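Local coordinates for protein glutathione-specific gamma-glutamylcyclotransferase (Saccharomyces cerevisiae S288c, PDB 5HWK) that cleaves glutathione into 5-oxo-L-proline and the dipeptide Cys-Gly, acting on no other gamma-glutamyl peptide, at residues L11-L16 and V56-P61; R38-S43 and T69-N74. All coordinates share one frame; numbering follows the deposited sequence.

Contacts 1 and 2, whose centres lie about 13 Å apart, differ in chemistry as they do in depth. The centre of contact 1 is about 2 Å from the centre of the chain; there the turn after strand 8-12 meets strand 54-61 through apolar packing around one tyrosine, beside a bound benzoic acid. The centre of contact 2 is about 12 Å from that of the chain, yet the contact is still largely buried, with Asn74 partly exposed; an arginine-asparagine grip beside two aromatic rings fastens helix 69-78 to strand 35-40. The same small antiparallel sheet serves both: the backbone of 56-61 is paired with that of 38-43, and Ile60 packs on Trp40.

Contact 1: L11-L16 and V56-P61; sequences LGYGSL and VATLIP. With BEZ (benzoic acid), chain C.
The ring of Tyr13 is held between a hydrocarbon branch and a carboxylate. Over one face stands CG of Leu59, almost on the ring normal and 3.5 Å from the ring centroid, a CH-pi contact. The opposite face carries O2 of the bound benzoic acid, displaced toward the rim and 3.1 Å from Tyr13 CD2. At the ring edge, near its plane, lies the carbonyl of Ala57, with Tyr13 CE1 3.7 Å from Ala57 O, while the methyl of Ala57 packs alongside the same carbon.

Tyr13 CG lies between the backbone N and the carbonyl carbon (chi1 61°), a torsion that leads the ring from the turn to strand 54-61. No hydrogen bond joins the two segments; the phenol instead reaches past Thr58 CA to bond the backbone oxygen of Tyr161, and Thr58 OG1 is taken up by Gly163 O. With the Tyr13 ring cut back to an alanine here, Leu59 would probably lose the surface it packs on and Tyr161 O its phenol partner, and a gap would open beside the carboxylate.

The backbone of the turn grips the ligand. Tyr13 N donates to benzoate O2 at 2.9 Å, nearly straight at 167°. Benzoate O1 accepts from Gly14 N at 2.8 Å and from Leu16 N at 2.9 Å. The two carboxylate oxygens are thus met by the amides of Tyr13, Gly14 and Leu16, which would probably stabilise their negative charge. Ser15 OG is hydrogen-bonded to Glu115, probably the proton acceptor as in related enzymes.

Such a cluster of backbone N-H groups, in the Tyr-Gly-Ser-Leu sequence directly after strand 8-12, is consistent with the substrate-binding loop of the gamma-glutamylcyclotransferase family, here occupied by benzoic acid.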
# COMPACT_ATOMS: atom_id res chain seq x y z
N LEU A 11 -2.98 4.82 -7.15
CA LEU A 11 -1.96 3.97 -6.56
C LEU A 11 -2.60 2.69 -6.08
O LEU A 11 -3.71 2.71 -5.55
CB LEU A 11 -1.39 4.65 -5.32
CG LEU A 11 -0.52 5.88 -5.49
CD1 LEU A 11 -0.06 6.35 -4.09
CD2 LEU A 11 0.61 5.52 -6.38
N GLY A 12 -1.91 1.58 -6.32
CA GLY A 12 -2.29 0.33 -5.67
C GLY A 12 -1.16 -0.19 -4.80
O GLY A 12 -0.02 -0.31 -5.26
N TYR A 13 -1.46 -0.51 -3.53
CA TYR A 13 -0.46 -1.03 -2.60
C TYR A 13 -0.93 -2.31 -1.94
O TYR A 13 -0.17 -2.91 -1.18
CB TYR A 13 -0.05 0.02 -1.54
CG TYR A 13 -1.20 0.44 -0.70
CD1 TYR A 13 -1.50 -0.25 0.46
CD2 TYR A 13 -1.97 1.53 -1.03
CE1 TYR A 13 -2.55 0.09 1.23
CE2 TYR A 13 -3.03 1.91 -0.23
CZ TYR A 13 -3.31 1.19 0.92
OH TYR A 13 -4.36 1.57 1.73
N GLY A 14 -2.17 -2.72 -2.18
CA GLY A 14 -2.76 -3.91 -1.57
C GLY A 14 -3.43 -4.71 -2.66
O GLY A 14 -2.77 -5.03 -3.65
N SER A 15 -4.71 -5.04 -2.49
CA SER A 15 -5.37 -5.90 -3.46
C SER A 15 -5.51 -5.28 -4.82
O SER A 15 -5.73 -6.03 -5.76
CB SER A 15 -6.75 -6.38 -2.97
OG SER A 15 -7.65 -5.30 -2.80
N LEU A 16 -5.41 -3.95 -4.98
CA LEU A 16 -5.49 -3.43 -6.35
C LEU A 16 -4.30 -3.85 -7.17
O LEU A 16 -4.36 -3.76 -8.40
CB LEU A 16 -5.56 -1.89 -6.35
CG LEU A 16 -6.89 -1.30 -5.89
CD1 LEU A 16 -6.72 0.23 -5.55
CD2 LEU A 16 -7.99 -1.50 -6.93
N VAL A 56 -5.43 -6.21 7.21
CA VAL A 56 -5.19 -5.92 5.80
C VAL A 56 -4.35 -4.65 5.72
O VAL A 56 -4.03 -4.03 6.73
CB VAL A 56 -6.53 -5.82 5.03
CG1 VAL A 56 -7.19 -7.19 4.95
CG2 VAL A 56 -7.45 -4.79 5.63
N ALA A 57 -3.92 -4.32 4.50
CA ALA A 57 -2.90 -3.29 4.34
C ALA A 57 -3.46 -1.87 4.37
O ALA A 57 -4.53 -1.58 3.81
CB ALA A 57 -2.19 -3.49 3.01
N THR A 58 -2.69 -0.97 4.96
CA THR A 58 -2.92 0.47 4.80
C THR A 58 -1.57 1.13 4.59
O THR A 58 -0.54 0.52 4.77
CB THR A 58 -3.73 1.02 6.01
OG1 THR A 58 -4.05 2.38 5.75
CG2 THR A 58 -2.95 0.95 7.29
N LEU A 59 -1.58 2.40 4.16
CA LEU A 59 -0.35 3.15 3.99
C LEU A 59 -0.35 4.25 5.04
O LEU A 59 -1.38 4.87 5.30
CB LEU A 59 -0.37 3.89 2.66
CG LEU A 59 -0.07 3.15 1.42
CD1 LEU A 59 -0.02 4.20 0.25
CD2 LEU A 59 1.23 2.39 1.54
N ILE A 60 0.81 4.51 5.61
CA ILE A 60 0.94 5.57 6.60
C ILE A 60 1.91 6.60 6.05
O ILE A 60 3.04 6.26 5.66
CB ILE A 60 1.43 5.00 7.93
CG1 ILE A 60 0.53 3.83 8.29
CG2 ILE A 60 1.40 6.09 8.96
CD1 ILE A 60 1.25 2.85 9.02
N PRO A 61 1.51 7.86 5.94
CA PRO A 61 2.41 8.86 5.38
C PRO A 61 3.50 9.24 6.36
O PRO A 61 3.32 9.18 7.58
CB PRO A 61 1.51 10.06 5.11
CG PRO A 61 0.41 9.91 6.07
CD PRO A 61 0.17 8.41 6.21
C BEZ C . -4.91 -0.80 -2.67
O1 BEZ C . -4.53 -1.78 -3.26
O2 BEZ C . -4.21 0.22 -2.78
C1 BEZ C . -6.11 -0.85 -1.78
C2 BEZ C . -6.34 0.24 -0.96
C3 BEZ C . -7.41 0.22 -0.06
C4 BEZ C . -8.30 -0.85 -0.05
C5 BEZ C . -8.08 -1.90 -0.92
C6 BEZ C . -6.99 -1.94 -1.79

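Contact 2: R38-S43 and T69-N74; sequences RFWQSS and TAFLKN. With PO4 (phosphate ion), chain D.
Arg38 presents its guanidinium side-on to Asn74, and NE and NH2 both donate hydrogen bonds to Asn74 OD1. The bond from Arg38 NE to Asn74 OD1 is 2.7 Å long and, at 160°, fairly straight; it arrives in the carbonyl plane of the amide. Arg38 NH2 reaches the same Asn74 OD1 at 3.0 Å, tilted from that plane and more bent. A weak third bond runs from Arg38 NH2 to the backbone O of Asn74, so side chain and main chain of one helical residue face the same nitrogen. With Asn74 CG anti to the backbone N (chi1 175°), the amide extends from helix 69-78 toward the strand, and a bend at chi2 of Arg38 helps to bring the guanidinium to it. The charge of Arg38 also has a cation-pi partner in Tyr220.

Aromatic and apolar packing forms the second layer. Trp40 CZ3 lies over a face of the Phe71 ring, 3.8 Å from Phe71 CD1, but the planes are inclined at 41°, an oblique meeting of the two rings. The amide of Asn74 stands at the edge of the indole, where Asn74 ND2 is 3.7 Å from Trp40 CZ2. Arg38 CB, from within the same strand, lies over one indole face. Ile165 and Pro173 add to the apolar surroundings of Phe71.

Away from the helix, Ser43 OG donates a hydrogen bond of 2.6 Å to O3 of a phosphate ion, probably from the crystallisation liquor, which is also held by His46 and Asn117.

As a whole, the contact joins helix 69-78 through its side chains to edge strand 35-40 of the three-stranded antiparallel sheet, away from the benzoate pocket.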
# COMPACT_ATOMS: atom_id res chain seq x y z
N ARG A 38 1.64 -1.03 6.14
CA ARG A 38 1.58 -1.88 7.32
C ARG A 38 0.23 -2.57 7.34
O ARG A 38 -0.77 -2.03 6.89
CB ARG A 38 1.73 -1.04 8.63
CG ARG A 38 3.13 -0.46 8.88
CD ARG A 38 4.12 -1.57 9.13
NE ARG A 38 5.48 -1.14 9.45
CZ ARG A 38 6.44 -0.93 8.55
NH1 ARG A 38 6.18 -1.03 7.24
NH2 ARG A 38 7.66 -0.60 8.97
N PHE A 39 0.19 -3.77 7.95
CA PHE A 39 -1.07 -4.50 8.07
C PHE A 39 -1.78 -4.09 9.37
O PHE A 39 -2.00 -4.87 10.30
CB PHE A 39 -0.85 -6.01 7.99
CG PHE A 39 -0.80 -6.57 6.58
CD1 PHE A 39 -0.02 -5.99 5.60
CD2 PHE A 39 -1.51 -7.73 6.28
CE1 PHE A 39 0.04 -6.54 4.33
CE2 PHE A 39 -1.44 -8.30 5.05
CZ PHE A 39 -0.69 -7.71 4.06
N TRP A 40 -2.07 -2.78 9.43
CA TRP A 40 -2.61 -2.10 10.60
C TRP A 40 -4.05 -1.65 10.41
O TRP A 40 -4.52 -0.77 11.14
CB TRP A 40 -1.72 -0.94 11.00
CG TRP A 40 -0.39 -1.36 11.52
CD1 TRP A 40 0.04 -2.65 11.78
CD2 TRP A 40 0.67 -0.50 11.93
NE1 TRP A 40 1.32 -2.62 12.28
CE2 TRP A 40 1.73 -1.31 12.38
CE3 TRP A 40 0.84 0.89 11.90
CZ2 TRP A 40 2.94 -0.77 12.81
CZ3 TRP A 40 2.05 1.42 12.33
CH2 TRP A 40 3.08 0.59 12.79
N GLN A 41 -4.76 -2.25 9.45
CA GLN A 41 -6.17 -2.00 9.23
C GLN A 41 -6.92 -3.31 9.48
O GLN A 41 -6.50 -4.38 9.04
CB GLN A 41 -6.38 -1.49 7.81
CG GLN A 41 -7.81 -1.15 7.48
CD GLN A 41 -8.18 0.25 7.95
OE1 GLN A 41 -7.43 0.89 8.71
NE2 GLN A 41 -9.31 0.76 7.48
N SER A 42 -7.97 -3.27 10.30
CA SER A 42 -8.71 -4.52 10.50
C SER A 42 -9.72 -4.75 9.37
O SER A 42 -10.16 -3.81 8.71
CB SER A 42 -9.44 -4.47 11.82
OG SER A 42 -10.35 -3.44 11.73
N SER A 43 -10.00 -6.03 9.08
CA SER A 43 -11.00 -6.42 8.10
C SER A 43 -12.08 -7.23 8.81
O SER A 43 -11.78 -8.24 9.48
CB SER A 43 -10.37 -7.25 7.01
OG SER A 43 -11.40 -7.79 6.19
N THR A 69 6.35 8.32 18.28
CA THR A 69 7.58 7.57 18.48
C THR A 69 7.43 6.11 18.10
O THR A 69 8.32 5.53 17.47
CB THR A 69 8.04 7.69 19.93
OG1 THR A 69 8.27 9.07 20.23
CG2 THR A 69 9.34 6.93 20.12
N ALA A 70 6.29 5.49 18.45
CA ALA A 70 6.12 4.07 18.15
C ALA A 70 6.10 3.82 16.64
O ALA A 70 6.61 2.79 16.17
CB ALA A 70 4.84 3.53 18.76
N PHE A 71 5.45 4.71 15.87
CA PHE A 71 5.47 4.52 14.42
C PHE A 71 6.89 4.67 13.88
O PHE A 71 7.33 3.87 13.04
CB PHE A 71 4.57 5.53 13.69
CG PHE A 71 3.09 5.36 13.88
CD1 PHE A 71 2.57 4.36 14.68
CD2 PHE A 71 2.22 6.21 13.24
CE1 PHE A 71 1.20 4.24 14.84
CE2 PHE A 71 0.84 6.08 13.40
CZ PHE A 71 0.34 5.09 14.19
N LEU A 72 7.62 5.69 14.36
CA LEU A 72 8.96 5.95 13.83
C LEU A 72 9.91 4.80 14.16
O LEU A 72 10.68 4.35 13.30
CB LEU A 72 9.46 7.29 14.37
CG LEU A 72 10.78 7.81 13.81
CD1 LEU A 72 10.80 7.85 12.29
CD2 LEU A 72 11.10 9.21 14.36
N LYS A 73 9.86 4.29 15.39
CA LYS A 73 10.72 3.16 15.71
C LYS A 73 10.37 1.94 14.87
O LYS A 73 11.26 1.20 14.44
CB LYS A 73 10.63 2.84 17.18
CG LYS A 73 11.51 3.81 17.94
CD LYS A 73 11.41 3.62 19.44
CE LYS A 73 12.29 4.64 20.16
NZ LYS A 73 13.75 4.37 20.03
N ASN A 74 9.09 1.74 14.59
CA ASN A 74 8.69 0.57 13.81
C ASN A 74 9.14 0.71 12.36
O ASN A 74 9.63 -0.25 11.75
CB ASN A 74 7.18 0.41 13.90
CG ASN A 74 6.69 -0.68 13.04
OD1 ASN A 74 6.62 -0.53 11.82
ND2 ASN A 74 6.37 -1.81 13.64
P PO4 D . -13.28 -4.85 5.57
O1 PO4 D . -13.63 -4.58 7.03
O2 PO4 D . -14.07 -3.94 4.66
O3 PO4 D . -13.40 -6.35 5.26
O4 PO4 D . -11.76 -4.50 5.39